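Local coordinates for protein argonaute (Marinitoga piezophila, PDB 5I4A), which uses short guide RNAs with a 5' hydroxyl end to bind complementary single-stranded DNA or RNA targets and cleave them, at residues H138-E143 and K563-T568; T549-Y554 and G581-I586. One frame throughout, in Å; residues are numbered along the deposited sequence.

Interaction 1 of 2, residues H138-E143 and K563-T568; sequences HNISNE and KLDENT
The side chain of D565 points at the tip of a beta hairpin in linker L1. There a type I' turn runs from I140 to E143. D565 lies in the PIWI domain, where strand 560-565 turns into strand 568-571, so the contact joins the linker L1 hairpin to that turn. D565 CG sits in the crowded position between its backbone N and carbonyl carbon (chi1 59°). D565 OD2 accepts the one hydrogen bond between the segments, from S141 N at 3.2 Å, 31° above the carboxylate plane. D565 OD1 takes N567 N on its anti lone pair at 2.9 Å, an Asx turn, and T568 OG1 from above the plane. S141 OG lies over D565 CB, 3.1 Å away. I140 crosses both L564 and D565 obliquely. I140 CG2, anti to the backbone N, rests 3.4 Å from L564 O and 3.7 Å from L564 CB, while CD1 reaches toward L564 CD1. L8 on strand 8-10 also touches I140. Strands 138-140 and 563-565 cross at 82°. Three donors share one carboxylate, which is consistent with a charged D565, and the two bonds to OD1 probably help hold the carboxylate with OD2 facing linker L1.

Interaction 2 of 2, residues T549-Y554 and G581-I586; sequences TNINSY and GVEVKI
This is a buried contact between a loop and a strand, both in the PIWI domain. The loop T549-Y554 follows strand 539-546 and leads to strand 560-565. The strand, 582-589, lies between 539-546 and 568-571 in the sheet of the RNase H fold. T549 carries most of the contact, and its two branches do different work. T549 OG1 is anti to the backbone N (chi1 -175°) and donates to E583 OE2 at 2.6 Å. E583 OE2 accepts with its anti lone pair, on the side away from OE1. T549 CG2 takes the crowded position between the backbone N and the carbonyl carbon. From there T549 CG2 packs on the peptide that follows G581, 3.3 Å from G581 O. E583 points toward the loop and is extended beyond CG (chi2 -176°). It crosses T549 at about a right angle, and E583 CB lies 4.0 Å from T549 CB. On the loop side, I551 N gives T549 OG1 a weak but nearly straight bond of 3.5 Å, at 173°. I551 CD1 approaches E583 OE2 to 3.9 Å. N552 ND2 bonds to Q579 O, just before the strand, so the loop is held at a second point. An alanine in place of E583 would remove the acceptor for T549 OG1 and would probably loosen the start of the loop against the strand. V582 points away from the loop, and its side chain is about 9 Å from those of D519 and N627, which probably bind the catalytic Mn(2+) ions. Donation from T549 OG1 is consistent with a deprotonated oxygen at E583 OE2. This bond and the packing of CG2 together probably limit rotation about T549 chi1.

From the N terminus, the chain runs through the N-terminal domain to the linker L1 hairpin at 138-143. It then runs through PAZ, linker L2 and Mid into PIWI, and reaches the loop 549-554. Next comes 563-568, where interaction 1 closes a loop of more than 400 residues. The chain turns back through strand 568-571 to 581-586, where interaction 2 closes a short one. The segments alternate, so the two contacts cross. Interaction 1 joins the two lobes, and interaction 2 stays within PIWI. Their centres are 11 Å apart. I551 bridges them, packing on H138 and L564, and N567 O probably bonds to I586 N at 2.9 Å.

Interaction 1 of 2, residues H138-E143 and K563-T568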
loop_
_atom_site.group_PDB
_atom_site.type_symbol
_atom_site.label_atom_id
_atom_site.label_comp_id
_atom_site.label_asym_id
_atom_site.label_seq_id
_atom_site.Cartn_x
_atom_site.Cartn_y
_atom_site.Cartn_z
ATOM N N HIS A 138 13.587 -3.762 13.924
ATOM C CA HIS A 138 13.479 -5.049 13.256
ATOM C C HIS A 138 14.160 -6.124 14.087
ATOM O O HIS A 138 15.234 -5.899 14.652
ATOM C CB HIS A 138 14.098 -4.987 11.859
ATOM C CG HIS A 138 13.632 -3.817 11.053
ATOM N ND1 HIS A 138 12.475 -3.842 10.305
ATOM C CD2 HIS A 138 14.157 -2.578 10.894
ATOM C CE1 HIS A 138 12.312 -2.673 9.712
ATOM N NE2 HIS A 138 13.317 -1.888 10.055
ATOM N N ASN A 139 13.524 -7.287 14.162
ATOM C CA ASN A 139 14.048 -8.443 14.885
ATOM C C ASN A 139 14.485 -9.474 13.846
ATOM O O ASN A 139 13.668 -10.253 13.348
ATOM C CB ASN A 139 12.998 -9.001 15.842
ATOM C CG ASN A 139 13.590 -9.930 16.885
ATOM O OD1 ASN A 139 12.905 -10.803 17.416
ATOM N ND2 ASN A 139 14.871 -9.745 17.185
ATOM N N ILE A 140 15.773 -9.462 13.510
ATOM C CA ILE A 140 16.339 -10.336 12.488
ATOM C C ILE A 140 17.356 -11.257 13.147
ATOM O O ILE A 140 18.281 -10.786 13.820
ATOM C CB ILE A 140 17.009 -9.534 11.357
ATOM C CG1 ILE A 140 16.100 -8.406 10.865
ATOM C CG2 ILE A 140 17.391 -10.456 10.203
ATOM C CD1 ILE A 140 16.753 -7.530 9.810
ATOM N N SER A 141 17.191 -12.566 12.940
ATOM C CA SER A 141 18.162 -13.568 13.389
ATOM C C SER A 141 18.467 -13.443 14.881
ATOM O O SER A 141 19.628 -13.451 15.295
ATOM C CB SER A 141 19.455 -13.490 12.572
ATOM O OG SER A 141 19.353 -14.227 11.367
ATOM N N ASN A 142 17.418 -13.317 15.693
ATOM C CA ASN A 142 17.479 -13.216 17.151
ATOM C C ASN A 142 18.146 -11.937 17.642
ATOM O O ASN A 142 18.346 -11.791 18.854
ATOM C CB ASN A 142 18.197 -14.413 17.793
ATOM C CG ASN A 142 17.239 -15.417 18.393
ATOM O OD1 ASN A 142 16.022 -15.239 18.343
ATOM N ND2 ASN A 142 17.785 -16.485 18.962
ATOM N N GLU A 143 18.500 -11.013 16.756
ATOM C CA GLU A 143 19.093 -9.742 17.143
ATOM C C GLU A 143 18.176 -8.606 16.714
ATOM O O GLU A 143 17.343 -8.755 15.816
ATOM C CB GLU A 143 20.486 -9.570 16.523
ATOM C CG GLU A 143 21.487 -10.635 16.949
ATOM C CD GLU A 143 22.036 -10.398 18.346
ATOM O OE1 GLU A 143 22.287 -9.226 18.699
ATOM O OE2 GLU A 143 22.217 -11.384 19.092
ATOM N N LYS A 563 17.519 -11.750 1.453
ATOM C CA LYS A 563 17.235 -12.551 2.635
ATOM C C LYS A 563 17.752 -11.828 3.870
ATOM O O LYS A 563 18.942 -11.509 3.955
ATOM C CB LYS A 563 17.873 -13.933 2.517
ATOM C CG LYS A 563 17.911 -14.714 3.819
ATOM C CD LYS A 563 17.841 -16.203 3.546
ATOM C CE LYS A 563 18.652 -17.003 4.544
ATOM N NZ LYS A 563 18.526 -18.465 4.290
ATOM N N LEU A 564 16.857 -11.566 4.821
ATOM C CA LEU A 564 17.251 -11.022 6.115
ATOM C C LEU A 564 17.668 -12.126 7.079
ATOM O O LEU A 564 18.781 -12.101 7.615
ATOM C CB LEU A 564 16.104 -10.205 6.712
ATOM C CG LEU A 564 15.645 -9.013 5.880
ATOM C CD1 LEU A 564 14.501 -8.307 6.588
ATOM C CD2 LEU A 564 16.804 -8.060 5.627
ATOM N N ASP A 565 16.784 -13.090 7.314
ATOM C CA ASP A 565 17.112 -14.277 8.092
ATOM C C ASP A 565 16.382 -15.462 7.474
ATOM O O ASP A 565 15.879 -15.388 6.348
ATOM C CB ASP A 565 16.769 -14.085 9.577
ATOM C CG ASP A 565 15.298 -13.788 9.819
ATOM O OD1 ASP A 565 14.427 -14.490 9.262
ATOM O OD2 ASP A 565 15.010 -12.845 10.585
ATOM N N GLU A 566 16.297 -16.554 8.235
ATOM C CA GLU A 566 15.802 -17.807 7.681
ATOM C C GLU A 566 14.345 -17.708 7.248
ATOM O O GLU A 566 13.930 -18.395 6.306
ATOM C CB GLU A 566 15.984 -18.929 8.705
ATOM C CG GLU A 566 15.976 -20.330 8.114
ATOM C CD GLU A 566 17.135 -20.586 7.160
ATOM O OE1 GLU A 566 18.086 -19.775 7.121
ATOM O OE2 GLU A 566 17.092 -21.611 6.445
ATOM N N ASN A 567 13.558 -16.856 7.902
ATOM C CA ASN A 567 12.125 -16.777 7.646
ATOM C C ASN A 567 11.672 -15.408 7.155
ATOM O O ASN A 567 10.464 -15.184 7.023
ATOM C CB ASN A 567 11.344 -17.156 8.908
ATOM C CG ASN A 567 11.284 -18.653 9.129
ATOM O OD1 ASN A 567 12.292 -19.291 9.433
ATOM N ND2 ASN A 567 10.093 -19.223 8.983
ATOM N N THR A 568 12.592 -14.487 6.876
ATOM C CA THR A 568 12.228 -13.117 6.532
ATOM C C THR A 568 12.999 -12.679 5.297
ATOM O O THR A 568 14.235 -12.700 5.295
ATOM C CB THR A 568 12.501 -12.168 7.700
ATOM O OG1 THR A 568 12.155 -12.822 8.927
ATOM C CG2 THR A 568 11.656 -10.912 7.569
#

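Interaction 2 of 2, residues T549-Y554 and G581-I586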
loop_
_atom_site.group_PDB
_atom_site.type_symbol
_atom_site.label_atom_id
_atom_site.label_comp_id
_atom_site.label_asym_id
_atom_site.label_seq_id
_atom_site.Cartn_x
_atom_site.Cartn_y
_atom_site.Cartn_z
ATOM N N THR A 549 7.755 -1.585 4.298
ATOM C CA THR A 549 8.989 -1.846 5.026
ATOM C C THR A 549 9.932 -0.654 4.909
ATOM O O THR A 549 9.999 0.013 3.869
ATOM C CB THR A 549 9.674 -3.120 4.523
ATOM O OG1 THR A 549 10.819 -3.401 5.337
ATOM C CG2 THR A 549 10.123 -2.968 3.087
ATOM N N ASN A 550 10.644 -0.376 5.996
ATOM C CA ASN A 550 11.564 0.749 6.073
ATOM C C ASN A 550 12.987 0.374 5.676
ATOM O O ASN A 550 13.857 1.249 5.628
ATOM C CB ASN A 550 11.558 1.321 7.495
ATOM C CG ASN A 550 12.035 2.753 7.552
ATOM O OD1 ASN A 550 11.568 3.603 6.798
ATOM N ND2 ASN A 550 12.977 3.030 8.447
ATOM N N ILE A 551 13.241 -0.898 5.392
ATOM C CA ILE A 551 14.580 -1.354 5.034
ATOM C C ILE A 551 14.836 -1.036 3.569
ATOM O O ILE A 551 14.059 -1.430 2.689
ATOM C CB ILE A 551 14.732 -2.857 5.313
ATOM C CG1 ILE A 551 14.513 -3.139 6.801
ATOM C CG2 ILE A 551 16.098 -3.351 4.847
ATOM C CD1 ILE A 551 14.325 -4.605 7.132
ATOM N N ASN A 552 15.924 -0.326 3.300
ATOM C CA ASN A 552 16.200 0.125 1.944
ATOM C C ASN A 552 17.707 0.310 1.793
ATOM O O ASN A 552 18.492 -0.198 2.601
ATOM C CB ASN A 552 15.398 1.403 1.644
ATOM C CG ASN A 552 14.901 1.453 0.218
ATOM O OD1 ASN A 552 15.574 0.988 -0.700
ATOM N ND2 ASN A 552 13.712 2.009 0.025
ATOM N N SER A 553 18.111 1.045 0.759
ATOM C CA SER A 553 19.518 1.193 0.414
ATOM C C SER A 553 19.663 2.284 -0.635
ATOM O O SER A 553 18.720 2.592 -1.370
ATOM C CB SER A 553 20.100 -0.117 -0.117
ATOM O OG SER A 553 21.348 0.104 -0.753
ATOM N N TYR A 554 20.865 2.856 -0.703
ATOM C CA TYR A 554 21.215 3.713 -1.829
ATOM C C TYR A 554 21.627 2.912 -3.056
ATOM O O TYR A 554 21.658 3.468 -4.159
ATOM C CB TYR A 554 22.328 4.695 -1.442
ATOM C CG TYR A 554 23.515 4.082 -0.727
ATOM C CD1 TYR A 554 24.499 3.392 -1.427
ATOM C CD2 TYR A 554 23.663 4.216 0.648
ATOM C CE1 TYR A 554 25.589 2.838 -0.773
ATOM C CE2 TYR A 554 24.749 3.670 1.308
ATOM C CZ TYR A 554 25.707 2.980 0.594
ATOM O OH TYR A 554 26.787 2.432 1.247
ATOM N N GLY A 581 10.399 -1.329 -0.882
ATOM C CA GLY A 581 10.500 -2.737 -0.580
ATOM C C GLY A 581 9.201 -3.339 -0.084
ATOM O O GLY A 581 8.305 -2.644 0.390
ATOM N N VAL A 582 9.119 -4.662 -0.195
ATOM C CA VAL A 582 7.996 -5.438 0.313
ATOM C C VAL A 582 8.561 -6.568 1.160
ATOM O O VAL A 582 9.276 -7.435 0.643
ATOM C CB VAL A 582 7.112 -5.998 -0.816
ATOM C CG1 VAL A 582 6.038 -6.896 -0.238
ATOM C CG2 VAL A 582 6.489 -4.867 -1.617
ATOM N N GLU A 583 8.250 -6.553 2.451
ATOM C CA GLU A 583 8.745 -7.561 3.378
ATOM C C GLU A 583 7.846 -8.787 3.361
ATOM O O GLU A 583 6.619 -8.674 3.328
ATOM C CB GLU A 583 8.826 -6.998 4.796
ATOM C CG GLU A 583 10.224 -6.976 5.369
ATOM C CD GLU A 583 10.254 -6.509 6.807
ATOM O OE1 GLU A 583 10.019 -7.344 7.707
ATOM O OE2 GLU A 583 10.503 -5.305 7.036
ATOM N N VAL A 584 8.466 -9.963 3.384
ATOM C CA VAL A 584 7.763 -11.239 3.361
ATOM C C VAL A 584 8.303 -12.083 4.508
ATOM O O VAL A 584 9.506 -12.370 4.555
ATOM C CB VAL A 584 7.943 -11.970 2.019
ATOM C CG1 VAL A 584 7.037 -13.178 1.943
ATOM C CG2 VAL A 584 7.682 -11.029 0.851
ATOM N N LYS A 585 7.424 -12.480 5.426
ATOM C CA LYS A 585 7.817 -13.247 6.604
ATOM C C LYS A 585 6.996 -14.524 6.674
ATOM O O LYS A 585 5.770 -14.467 6.805
ATOM C CB LYS A 585 7.629 -12.431 7.885
ATOM C CG LYS A 585 7.948 -13.208 9.154
ATOM C CD LYS A 585 7.572 -12.438 10.407
ATOM C CE LYS A 585 8.028 -13.184 11.643
ATOM N NZ LYS A 585 7.649 -14.628 11.580
ATOM N N ILE A 586 7.669 -15.671 6.610
ATOM C CA ILE A 586 7.007 -16.970 6.733
ATOM C C ILE A 586 6.732 -17.203 8.215
ATOM O O ILE A 586 7.611 -17.641 8.958
ATOM C CB ILE A 586 7.846 -18.100 6.131
ATOM C CG1 ILE A 586 8.351 -17.716 4.738
ATOM C CG2 ILE A 586 7.026 -19.382 6.059
ATOM C CD1 ILE A 586 7.255 -17.589 3.702
#